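PDB 2X49: invasion protein InvA from Salmonella enterica, which takes part, as an inner-membrane export-apparatus protein of type III secretion represented here by its C-terminal domain, in invasion of intestinal epithelial cells. Local coordinates for residues Gly53-Asp56 against Asn57-Val60; Thr150-Met153 against Leu154-Glu158; Asp265-Ala268 against Ser269-Met273. All coordinates share one frame; numbering follows the deposited sequence.

Contact 1: residues Gly53-Asp56 against Asn57-Val60; sequences GLDD and NSIV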
# COMPACT_ATOMS: atom_id res chain seq x y z
N GLY A 53 -14.53 20.67 14.95
CA GLY A 53 -14.44 19.73 16.06
C GLY A 53 -13.24 18.83 16.19
O GLY A 53 -13.14 18.02 17.11
N LEU A 54 -12.32 18.95 15.24
CA LEU A 54 -11.09 18.15 15.29
C LEU A 54 -10.23 18.52 16.45
O LEU A 54 -10.02 19.71 16.69
CB LEU A 54 -10.25 18.28 14.02
CG LEU A 54 -10.83 17.72 12.71
CD1 LEU A 54 -9.82 17.95 11.58
CD2 LEU A 54 -11.15 16.25 12.86
N ASP A 55 -9.71 17.50 17.14
CA ASP A 55 -8.65 17.71 18.16
C ASP A 55 -7.36 18.05 17.46
O ASP A 55 -7.29 18.15 16.23
CB ASP A 55 -8.46 16.56 19.16
CG ASP A 55 -7.79 15.30 18.60
OD1 ASP A 55 -7.08 15.33 17.56
OD2 ASP A 55 -7.95 14.27 19.29
N ASP A 56 -6.35 18.31 18.27
CA ASP A 56 -5.11 18.90 17.70
C ASP A 56 -4.25 17.91 16.90
O ASP A 56 -3.23 18.25 16.30
CB ASP A 56 -4.20 19.49 18.81
CG ASP A 56 -4.72 20.81 19.40
OD1 ASP A 56 -5.61 21.47 18.83
OD2 ASP A 56 -4.16 21.20 20.44
N ASN A 57 -4.68 16.65 16.92
CA ASN A 57 -3.85 15.53 16.42
C ASN A 57 -4.63 14.61 15.48
O ASN A 57 -4.43 13.41 15.43
CB ASN A 57 -3.28 14.75 17.62
CG ASN A 57 -2.39 15.62 18.51
OD1 ASN A 57 -1.28 16.09 17.93
ND2 ASN A 57 -2.70 15.86 19.67
N SER A 58 -5.58 15.22 14.82
CA SER A 58 -6.45 14.47 13.85
C SER A 58 -6.46 15.10 12.47
O SER A 58 -6.46 16.32 12.32
CB SER A 58 -7.90 14.41 14.41
OG SER A 58 -7.96 13.76 15.66
N ILE A 59 -6.57 14.25 11.46
CA ILE A 59 -6.67 14.66 10.04
C ILE A 59 -7.69 13.79 9.35
O ILE A 59 -7.75 12.62 9.65
CB ILE A 59 -5.30 14.50 9.27
CG1 ILE A 59 -4.20 15.38 9.91
CG2 ILE A 59 -5.47 14.81 7.80
CD1 ILE A 59 -4.18 16.80 9.43
N VAL A 60 -8.54 14.37 8.53
CA VAL A 60 -9.45 13.60 7.67
C VAL A 60 -9.19 13.79 6.19
O VAL A 60 -9.03 14.88 5.65
CB VAL A 60 -10.94 13.98 7.93
CG1 VAL A 60 -11.97 13.00 7.22
CG2 VAL A 60 -11.24 14.02 9.40
O HOH W 1 -10.61 14.80 16.55
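S58 and N57 both close on the side chain of D55, and the three show how one acidic group can shape the chain just before a strand. D55 OD1 accepts from two donors: the hydroxyl S58 OG, at 2.6 Å, and the backbone N57 N, at 2.8 Å. They arrive from opposite faces of the carboxylate, S58 OG standing 55° out of its plane, so the group is gripped between them. With chi1 at 73°, CG of D55 sits between its own backbone N and carbonyl carbon, which turns the carboxylate back over the chain. A water completes the ring of bonds: it accepts from D55 N at 2.9 Å and donates to S58 OG at 3.0 Å. N57 lays its amide against the preceding peptide, CG lying 3.4 Å from D56 C, while its OD1 has weak hydrogen bonds to the R18 side chain and the backbone N of F75. L54 supplies a separate apolar cover: CD2 meets S58 CB at 4.0 Å and V60 CG2 at 4.1 Å, and CD1 lies near S58 O, a buried oxygen without a partner in the model. The bond from N57 N to D55 OD1 closes an Asx turn, here overlapping a type I beta turn from D55 to S58, which leads into strand 58-63, antiparallel to strands 10-14 and 66-72 inside a four-stranded mixed sheet.

Contact 2: residues Thr150-Met153 against Leu154-Glu158; sequences TKHM and LDQLE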
# COMPACT_ATOMS: atom_id res chain seq x y z
N THR A 150 -2.57 6.95 -18.46
CA THR A 150 -1.79 5.85 -19.07
C THR A 150 -1.27 6.24 -20.46
O THR A 150 -0.12 6.02 -20.83
CB THR A 150 -2.66 4.57 -19.15
OG1 THR A 150 -3.05 4.18 -17.84
CG2 THR A 150 -1.95 3.42 -19.88
N LYS A 151 -2.13 6.87 -21.23
CA LYS A 151 -1.79 7.19 -22.61
C LYS A 151 -0.63 8.20 -22.61
O LYS A 151 0.24 8.20 -23.49
CB LYS A 151 -3.01 7.70 -23.38
CG LYS A 151 -2.69 8.32 -24.74
CD LYS A 151 -2.29 7.30 -25.80
CE LYS A 151 -2.42 7.93 -27.19
NZ LYS A 151 -1.42 7.41 -28.19
N HIS A 152 -0.63 9.03 -21.59
CA HIS A 152 0.38 10.09 -21.47
C HIS A 152 1.72 9.46 -21.19
O HIS A 152 2.77 9.83 -21.72
CB HIS A 152 0.07 11.03 -20.31
CG HIS A 152 1.07 12.13 -20.15
ND1 HIS A 152 0.99 13.30 -20.86
CD2 HIS A 152 2.17 12.22 -19.38
CE1 HIS A 152 2.00 14.09 -20.52
NE2 HIS A 152 2.74 13.45 -19.63
N MET A 153 1.64 8.48 -20.31
CA MET A 153 2.83 7.76 -19.89
C MET A 153 3.40 7.00 -21.05
O MET A 153 4.61 6.93 -21.21
CB MET A 153 2.56 6.83 -18.70
CG MET A 153 2.08 7.53 -17.43
SD MET A 153 1.51 6.36 -16.17
CE MET A 153 2.96 5.43 -15.82
N LEU A 154 2.52 6.45 -21.88
CA LEU A 154 2.95 5.62 -23.03
C LEU A 154 3.63 6.51 -24.06
O LEU A 154 4.64 6.16 -24.67
CB LEU A 154 1.79 4.87 -23.70
CG LEU A 154 1.10 3.83 -22.82
CD1 LEU A 154 -0.13 3.30 -23.57
CD2 LEU A 154 2.07 2.68 -22.56
N ASP A 155 3.06 7.69 -24.18
CA ASP A 155 3.54 8.69 -25.13
C ASP A 155 4.93 9.18 -24.76
O ASP A 155 5.79 9.33 -25.62
CB ASP A 155 2.55 9.84 -25.31
CG ASP A 155 1.45 9.48 -26.29
OD1 ASP A 155 1.65 8.49 -27.03
OD2 ASP A 155 0.41 10.16 -26.34
N GLN A 156 5.11 9.34 -23.46
CA GLN A 156 6.40 9.78 -22.91
C GLN A 156 7.43 8.72 -23.19
O GLN A 156 8.58 8.98 -23.52
CB GLN A 156 6.31 10.05 -21.39
CG GLN A 156 5.48 11.29 -21.00
CD GLN A 156 5.42 11.54 -19.49
OE1 GLN A 156 4.99 10.54 -18.71
NE2 GLN A 156 5.76 12.64 -19.02
N LEU A 157 7.00 7.49 -23.04
CA LEU A 157 7.90 6.33 -23.16
C LEU A 157 8.28 6.13 -24.61
O LEU A 157 9.38 5.72 -24.97
CB LEU A 157 7.25 5.05 -22.60
CG LEU A 157 8.16 3.81 -22.60
CD1 LEU A 157 8.76 3.57 -21.22
CD2 LEU A 157 7.41 2.55 -23.09
N GLU A 158 7.33 6.47 -25.45
CA GLU A 158 7.45 6.20 -26.88
C GLU A 158 8.55 7.06 -27.44
O GLU A 158 9.23 6.70 -28.38
CB GLU A 158 6.16 6.51 -27.63
CG GLU A 158 6.38 6.41 -29.12
CD GLU A 158 5.09 6.43 -29.92
OE1 GLU A 158 4.01 6.41 -29.30
OE2 GLU A 158 5.17 6.45 -31.17
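T150 to M153 are joined to L154 to L157 by four successive i to i+4 backbone hydrogen bonds, that from L154 N to T150 O being 2.9 Å long. Three pairs of side chains follow the same spacing. T150 and L154 run side by side, with T150 CG2 and L154 CD1 4.1 Å apart, and L154 CG presses to 3.2 Å from T150 O. This face is buried against helices 174-185 and 194-204, and T150 OG1 is bonded to G146 and S178. K151 begins with CG anti to its backbone N (chi1 169°) and then bends at chi2, which carries the chain across D155: CE approaches OD2 of D155 at 3.7 Å, and NZ forms a salt bridge with D155 OD1 at 3.5 Å, its hydrogen bond weak. The H152 ring and the Q156 amide meet at a slant, their planes 55° apart; H152 NE2 and Q156 NE2 come to 3.2 Å, but the angle is too poor for a hydrogen bond. The chemistry is thus divided round helix 147-158: its apolar side packs on neighbouring helices, while on the exposed side H152 and Q156 touch without bonding and the lysine and aspartate probably attract each other mainly through charge.

Contact 3: residues Asp265-Ala268 against Ser269-Met273; sequences DPEA and SANLM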
# COMPACT_ATOMS: atom_id res chain seq x y z
N ASP A 265 -17.37 -21.91 0.35
CA ASP A 265 -18.71 -21.74 0.97
C ASP A 265 -18.70 -20.45 1.83
O ASP A 265 -17.71 -20.13 2.47
CB ASP A 265 -19.11 -23.00 1.78
CG ASP A 265 -20.49 -22.87 2.43
OD1 ASP A 265 -21.50 -23.34 1.83
OD2 ASP A 265 -20.56 -22.32 3.56
N PRO A 266 -19.80 -19.67 1.80
CA PRO A 266 -19.75 -18.46 2.60
C PRO A 266 -19.42 -18.70 4.08
O PRO A 266 -18.72 -17.90 4.68
CB PRO A 266 -21.16 -17.90 2.42
CG PRO A 266 -21.44 -18.24 0.97
CD PRO A 266 -20.93 -19.65 0.84
N GLU A 267 -19.92 -19.79 4.64
CA GLU A 267 -19.68 -20.04 6.07
C GLU A 267 -18.20 -20.34 6.29
O GLU A 267 -17.58 -19.93 7.27
CB GLU A 267 -20.54 -21.20 6.55
CG GLU A 267 -20.40 -21.52 8.00
CD GLU A 267 -21.45 -22.53 8.42
OE1 GLU A 267 -21.64 -23.54 7.71
OE2 GLU A 267 -22.14 -22.29 9.44
N ALA A 268 -17.67 -21.02 5.30
CA ALA A 268 -16.26 -21.48 5.29
C ALA A 268 -15.29 -20.31 5.19
O ALA A 268 -14.24 -20.22 5.88
CB ALA A 268 -16.00 -22.50 4.16
N SER A 269 -15.65 -19.40 4.32
CA SER A 269 -14.85 -18.19 4.12
C SER A 269 -14.91 -17.35 5.38
O SER A 269 -13.92 -16.74 5.75
CB SER A 269 -15.27 -17.35 2.90
OG SER A 269 -16.63 -16.98 3.01
N ALA A 270 -16.08 -17.29 5.99
CA ALA A 270 -16.27 -16.46 7.20
C ALA A 270 -15.42 -17.02 8.33
O ALA A 270 -14.78 -16.27 9.09
CB ALA A 270 -17.74 -16.42 7.64
N ASN A 271 -15.35 -18.33 8.36
CA ASN A 271 -14.63 -19.05 9.46
C ASN A 271 -13.12 -18.85 9.27
O ASN A 271 -12.36 -18.62 10.21
CB ASN A 271 -15.02 -20.52 9.60
CG ASN A 271 -16.36 -20.64 10.24
OD1 ASN A 271 -16.81 -19.71 10.92
ND2 ASN A 271 -17.03 -21.76 10.05
N LEU A 272 -12.71 -18.86 8.02
CA LEU A 272 -11.29 -18.62 7.69
C LEU A 272 -10.87 -17.17 8.02
O LEU A 272 -9.77 -16.90 8.52
CB LEU A 272 -10.99 -18.99 6.23
CG LEU A 272 -9.54 -18.77 5.86
CD1 LEU A 272 -8.68 -19.66 6.77
CD2 LEU A 272 -9.31 -19.09 4.37
N MET A 273 -11.76 -16.25 7.72
CA MET A 273 -11.54 -14.84 8.07
C MET A 273 -11.46 -14.63 9.59
O MET A 273 -10.66 -13.83 10.07
CB MET A 273 -12.56 -13.89 7.45
CG MET A 273 -12.30 -13.61 5.99
SD MET A 273 -10.69 -12.88 5.69
CE MET A 273 -10.85 -11.33 6.58
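P266 O gathers two donors from the next turn, a backbone amide and a hydroxyl. A270 N reaches it at 3.0 Å in the usual helical bond, and S269 OG at 2.8 Å comes from the same face of the carbonyl plane, standing above it. That hydroxyl is folded back over the helix because OG of S269 lies between its own backbone N and carbonyl carbon, chi1 57°. Three further amide bonds continue the ladder: S269 N meets D265 O at 2.9 Å, and N271 N to E267 O and L272 N to A268 O are each 3.0 Å. Together they form the opening turns of helix 266-280, with D265 at the N-cap and P266, which has no N-H to satisfy, in the first turn. D265 OD2 accepts from E267 N at 2.8 Å, a capping bond that meets the carboxylate from above its plane. The negative charge of the D265 carboxylate would also be expected to suit the N-terminal end of the helix. Van der Waals contact is lighter. E267 and N271 lie side by side, carboxylate and amide planes 22° apart, with E267 CG 4.0 Å from N271 ND2, and A270 CB rests 3.5 Å from P266 O. Toward the interior, L272 packs on V245, V248 and I249 of helix 243-252, and both it and S269 touch M305 of helix 299-306.

How the contacts relate
The three contacts follow one another along the chain and lie well apart, none touching another. Contact 1 and contact 3 have the closest approach, about 24 Å between nearest atoms and 37 Å between centres; contacts 2 and 3 are the most distant, with centres 43 Å apart. They sample different parts of the domain: a turn feeding a mixed sheet, a helix packed on helices 174-185 and 194-204, and the start of a helix beside helices 243-252 and 299-306. Bound ions give the remaining landmarks. The side chain of A270 in contact 3 is about 5 Å from a calcium ion, while in contact 1 the side chain of S58 is about 12 Å from a mercury(II) ion and that of N57 about 13 Å from a calcium ion.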